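Local coordinates for protein EpsJ (Vibrio vulnificus, PDB 2RET) that is a minor pseudopilin of the type 2 secretion system that pairs with EpsI and probably helps form the tip of the pseudopilus, at residues 86-91 against 99-104. Numbering follows the deposited sequence.
Sequences TKVGYR and RVWWRY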
ATOM      1  N   THR B  86     -18.363  -1.129   3.636  1.00 17.14           N
ATOM      2  CA  THR B  86     -19.726  -0.988   4.165  1.00 17.09           C
ATOM      3  C   THR B  86     -20.562  -0.265   3.130  1.00 17.23           C
ATOM      4  O   THR B  86     -20.105  -0.007   2.034  1.00 16.88           O
ATOM      5  CB  THR B  86     -19.743  -0.203   5.497  1.00 18.16           C
ATOM      6  OG1 THR B  86     -19.170   1.099   5.298  1.00 15.56           O
ATOM      7  CG2 THR B  86     -18.985  -1.000   6.623  1.00 15.85           C
ATOM      8  N   LYS B  87     -21.812   0.031   3.431  1.00 18.14           N
ATOM      9  CA  LYS B  87     -22.680   0.688   2.444  1.00 18.30           C
ATOM     10  C   LYS B  87     -23.442   1.778   3.186  1.00 18.69           C
ATOM     11  O   LYS B  87     -23.830   1.580   4.338  1.00 18.49           O
ATOM     12  CB  LYS B  87     -23.595  -0.358   1.795  1.00 19.16           C
ATOM     13  CG  LYS B  87     -24.581   0.153   0.767  1.00 19.95           C
ATOM     14  CD  LYS B  87     -25.295  -0.959   0.085  1.00 22.56           C
ATOM     15  CE  LYS B  87     -26.393  -1.575   0.912  1.00 23.49           C
ATOM     16  NZ  LYS B  87     -26.919  -2.765   0.196  1.00 21.50           N
ATOM     17  N   VAL B  88     -23.552   2.955   2.569  1.00 17.94           N
ATOM     18  CA  VAL B  88     -24.206   4.109   3.181  1.00 17.61           C
ATOM     19  C   VAL B  88     -25.148   4.802   2.148  1.00 16.63           C
ATOM     20  O   VAL B  88     -24.943   4.716   0.959  1.00 16.92           O
ATOM     21  CB  VAL B  88     -23.188   5.160   3.708  1.00 17.93           C
ATOM     22  CG1 VAL B  88     -22.200   4.518   4.666  1.00 17.20           C
ATOM     23  CG2 VAL B  88     -22.492   5.857   2.551  1.00 18.20           C
ATOM     24  N   GLY B  89     -26.180   5.467   2.623  1.00 16.29           N
ATOM     25  CA  GLY B  89     -26.952   6.359   1.774  1.00 15.91           C
ATOM     26  C   GLY B  89     -27.467   7.592   2.483  1.00 15.63           C
ATOM     27  O   GLY B  89     -27.368   7.713   3.671  1.00 15.60           O
ATOM     28  N   TYR B  90     -27.982   8.544   1.717  1.00 16.22           N
ATOM     29  CA  TYR B  90     -28.537   9.777   2.288  1.00 16.27           C
ATOM     30  C   TYR B  90     -29.906   9.995   1.638  1.00 15.88           C
ATOM     31  O   TYR B  90     -30.123   9.639   0.474  1.00 14.94           O
ATOM     32  CB  TYR B  90     -27.606  10.988   2.037  1.00 16.03           C
ATOM     33  CG  TYR B  90     -26.344  10.991   2.873  1.00 14.76           C
ATOM     34  CD1 TYR B  90     -25.270  10.155   2.584  1.00 15.82           C
ATOM     35  CD2 TYR B  90     -26.243  11.802   3.995  1.00 16.71           C
ATOM     36  CE1 TYR B  90     -24.135  10.156   3.393  1.00 15.43           C
ATOM     37  CE2 TYR B  90     -25.133  11.797   4.774  1.00 16.32           C
ATOM     38  CZ  TYR B  90     -24.083  10.982   4.473  1.00 12.73           C
ATOM     39  OH  TYR B  90     -22.989  11.037   5.290  1.00 16.13           O
ATOM     40  N   ARG B  91     -30.819  10.538   2.409  1.00 15.92           N
ATOM     41  CA  ARG B  91     -32.150  10.860   1.909  1.00 17.43           C
ATOM     42  C   ARG B  91     -32.739  11.980   2.732  1.00 17.44           C
ATOM     43  O   ARG B  91     -32.221  12.294   3.820  1.00 18.14           O
ATOM     44  CB  ARG B  91     -33.040   9.631   2.026  1.00 17.91           C
ATOM     45  CG  ARG B  91     -33.203   9.187   3.433  1.00 18.52           C
ATOM     46  CD  ARG B  91     -34.165   8.097   3.568  1.00 21.30           C
ATOM     47  NE  ARG B  91     -34.547   7.931   4.964  1.00 24.46           N
ATOM     48  CZ  ARG B  91     -34.845   6.758   5.519  1.00 29.40           C
ATOM     49  NH1 ARG B  91     -34.807   5.636   4.807  1.00 30.91           N
ATOM     50  NH2 ARG B  91     -35.181   6.699   6.798  1.00 31.13           N
ATOM     51  N   ARG B  99     -28.959   9.767   7.289  1.00 17.58           N
ATOM     52  CA  ARG B  99     -27.905   8.903   6.769  1.00 18.44           C
ATOM     53  C   ARG B  99     -28.250   7.476   7.139  1.00 18.61           C
ATOM     54  O   ARG B  99     -28.648   7.205   8.264  1.00 18.56           O
ATOM     55  CB  ARG B  99     -26.549   9.276   7.366  1.00 18.57           C
ATOM     56  CG  ARG B  99     -25.358   8.399   6.837  1.00 21.13           C
ATOM     57  CD  ARG B  99     -24.625   7.811   7.991  1.00 24.12           C
ATOM     58  NE  ARG B  99     -23.333   7.298   7.617  1.00 27.12           N
ATOM     59  CZ  ARG B  99     -22.540   6.599   8.416  1.00 24.35           C
ATOM     60  NH1 ARG B  99     -22.887   6.320   9.653  1.00 27.14           N
ATOM     61  NH2 ARG B  99     -21.386   6.168   7.951  1.00 27.32           N
ATOM     62  N   VAL B 100     -28.161   6.587   6.157  1.00 18.46           N
ATOM     63  CA  VAL B 100     -28.507   5.200   6.334  1.00 19.02           C
ATOM     64  C   VAL B 100     -27.258   4.379   6.120  1.00 17.84           C
ATOM     65  O   VAL B 100     -26.478   4.675   5.258  1.00 18.71           O
ATOM     66  CB  VAL B 100     -29.594   4.707   5.358  1.00 19.12           C
ATOM     67  CG1 VAL B 100     -30.053   3.292   5.776  1.00 18.99           C
ATOM     68  CG2 VAL B 100     -30.805   5.709   5.267  1.00 19.51           C
ATOM     69  N   TRP B 101     -27.093   3.340   6.911  1.00 17.41           N
ATOM     70  CA  TRP B 101     -25.823   2.620   6.981  1.00 17.24           C
ATOM     71  C   TRP B 101     -26.091   1.147   7.017  1.00 16.64           C
ATOM     72  O   TRP B 101     -26.949   0.699   7.778  1.00 17.42           O
ATOM     73  CB  TRP B 101     -25.085   3.006   8.262  1.00 16.32           C
ATOM     74  CG  TRP B 101     -23.750   2.364   8.405  1.00 16.29           C
ATOM     75  CD1 TRP B 101     -22.566   2.824   7.923  1.00 16.99           C
ATOM     76  CD2 TRP B 101     -23.453   1.139   9.095  1.00 13.96           C
ATOM     77  NE1 TRP B 101     -21.537   1.976   8.284  1.00 16.12           N
ATOM     78  CE2 TRP B 101     -22.061   0.925   8.989  1.00 14.65           C
ATOM     79  CE3 TRP B 101     -24.230   0.203   9.777  1.00 14.10           C
ATOM     80  CZ2 TRP B 101     -21.421  -0.171   9.572  1.00 15.07           C
ATOM     81  CZ3 TRP B 101     -23.599  -0.885  10.353  1.00 16.19           C
ATOM     82  CH2 TRP B 101     -22.204  -1.061  10.250  1.00 15.75           C
ATOM     83  N   TRP B 102     -25.354   0.410   6.209  1.00 16.76           N
ATOM     84  CA  TRP B 102     -25.372  -1.032   6.234  1.00 17.52           C
ATOM     85  C   TRP B 102     -23.970  -1.575   6.402  1.00 17.89           C
ATOM     86  O   TRP B 102     -23.035  -1.113   5.774  1.00 16.44           O
ATOM     87  CB  TRP B 102     -25.949  -1.593   4.949  1.00 18.26           C
ATOM     88  CG  TRP B 102     -27.386  -1.259   4.682  1.00 19.33           C
ATOM     89  CD1 TRP B 102     -28.480  -2.022   4.986  1.00 19.53           C
ATOM     90  CD2 TRP B 102     -27.886  -0.085   4.028  1.00 18.99           C
ATOM     91  NE1 TRP B 102     -29.622  -1.408   4.546  1.00 18.01           N
ATOM     92  CE2 TRP B 102     -29.290  -0.216   3.957  1.00 20.74           C
ATOM     93  CE3 TRP B 102     -27.282   1.065   3.499  1.00 18.52           C
ATOM     94  CZ2 TRP B 102     -30.106   0.757   3.346  1.00 20.76           C
ATOM     95  CZ3 TRP B 102     -28.082   2.021   2.903  1.00 18.71           C
ATOM     96  CH2 TRP B 102     -29.477   1.875   2.847  1.00 19.32           C
ATOM     97  N   ARG B 103     -23.851  -2.596   7.242  1.00 19.11           N
ATOM     98  CA  ARG B 103     -22.575  -3.261   7.499  1.00 20.70           C
ATOM     99  C   ARG B 103     -22.004  -3.995   6.276  1.00 21.58           C
ATOM    100  O   ARG B 103     -20.799  -4.010   6.081  1.00 21.48           O
ATOM    101  CB  ARG B 103     -22.752  -4.225   8.684  1.00 21.14           C
ATOM    102  CG  ARG B 103     -21.578  -5.112   8.997  1.00 22.78           C
ATOM    103  CD  ARG B 103     -20.373  -4.364   9.526  1.00 26.08           C
ATOM    104  NE  ARG B 103     -19.269  -5.321   9.644  1.00 27.42           N
ATOM    105  CZ  ARG B 103     -18.459  -5.667   8.655  1.00 27.27           C
ATOM    106  NH1 ARG B 103     -18.580  -5.103   7.469  1.00 30.46           N
ATOM    107  NH2 ARG B 103     -17.509  -6.575   8.859  1.00 28.90           N
ATOM    108  N   TYR B 104     -22.863  -4.621   5.481  1.00 22.77           N
ATOM    109  CA  TYR B 104     -22.455  -5.337   4.268  1.00 24.32           C
ATOM    110  C   TYR B 104     -23.007  -4.665   3.027  1.00 26.04           C
ATOM    111  O   TYR B 104     -24.178  -4.284   3.018  1.00 27.76           O
ATOM    112  CB  TYR B 104     -22.930  -6.801   4.324  1.00 23.75           C
ATOM    113  CG  TYR B 104     -22.385  -7.495   5.544  1.00 23.66           C
ATOM    114  CD1 TYR B 104     -21.008  -7.772   5.662  1.00 23.47           C
ATOM    115  CD2 TYR B 104     -23.210  -7.806   6.622  1.00 23.13           C
ATOM    116  CE1 TYR B 104     -20.486  -8.373   6.818  1.00 22.32           C
ATOM    117  CE2 TYR B 104     -22.684  -8.394   7.790  1.00 23.13           C
ATOM    118  CZ  TYR B 104     -21.324  -8.686   7.866  1.00 22.44           C
ATOM    119  OH  TYR B 104     -20.812  -9.272   9.012  1.00 23.28           O
TER
HETATM  120  O   HOH W   1     -18.828   2.840   7.329  1.00 28.26           O
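Lys87 with Trp102 and Gly89 with Val100 are the hydrogen-bonded pairs of an antiparallel beta hairpin, strands 79-93 and 96-102, within the sheet that packs on the long N-terminal helix of this pseudopilin. Two reciprocal bond pairs establish the register: Trp102 N reaches Lys87 O at 2.7 Å, almost straight at 175°, and Gly89 N reaches Val100 O at 2.8 Å. Between them Val88 faces Trp101 as a non-hydrogen-bonded pair, the CA atoms 4.4 Å apart, and Val88 CA adds a CA-H...O contact to Val100 O at 3.1 Å.

The two faces of the hairpin differ. On the one carrying Lys87 and Trp102, the indole reaches back along the strand so that its CZ3 edge comes to 3.9 Å from Gly89 N. The Lys87 chain, bent at chi3 (77°), lays CE toward the rim of one indole face, while Val100 CG1 rests on the rim of the opposite face, on the six-membered ring. This brings Lys87 NZ over the five-membered ring of Trp102, 4.9 Å from its centroid and 15° off the ring normal, a cation-pi contact; the same amine also bonds to Pro105 O.

The other face turns toward helix 10-32. There Arg99 CG sits over the Tyr90 ring, 4.1 Å from its centroid, a CH-pi contact. With CG anti to the backbone N and a bend at chi2, the Arg99 chain runs past Val88, and its guanidinium forms a salt bridge with Asp31, whose carboxylate also bonds Tyr90 OH; one helix acid thus ties down both strands. Farther along, Val88 CG1 touches Trp101 CD1, and one water, accepting from Trp101 NE1 in the indole plane, links it to Thr86 OG1, 2.7 Å from the water oxygen.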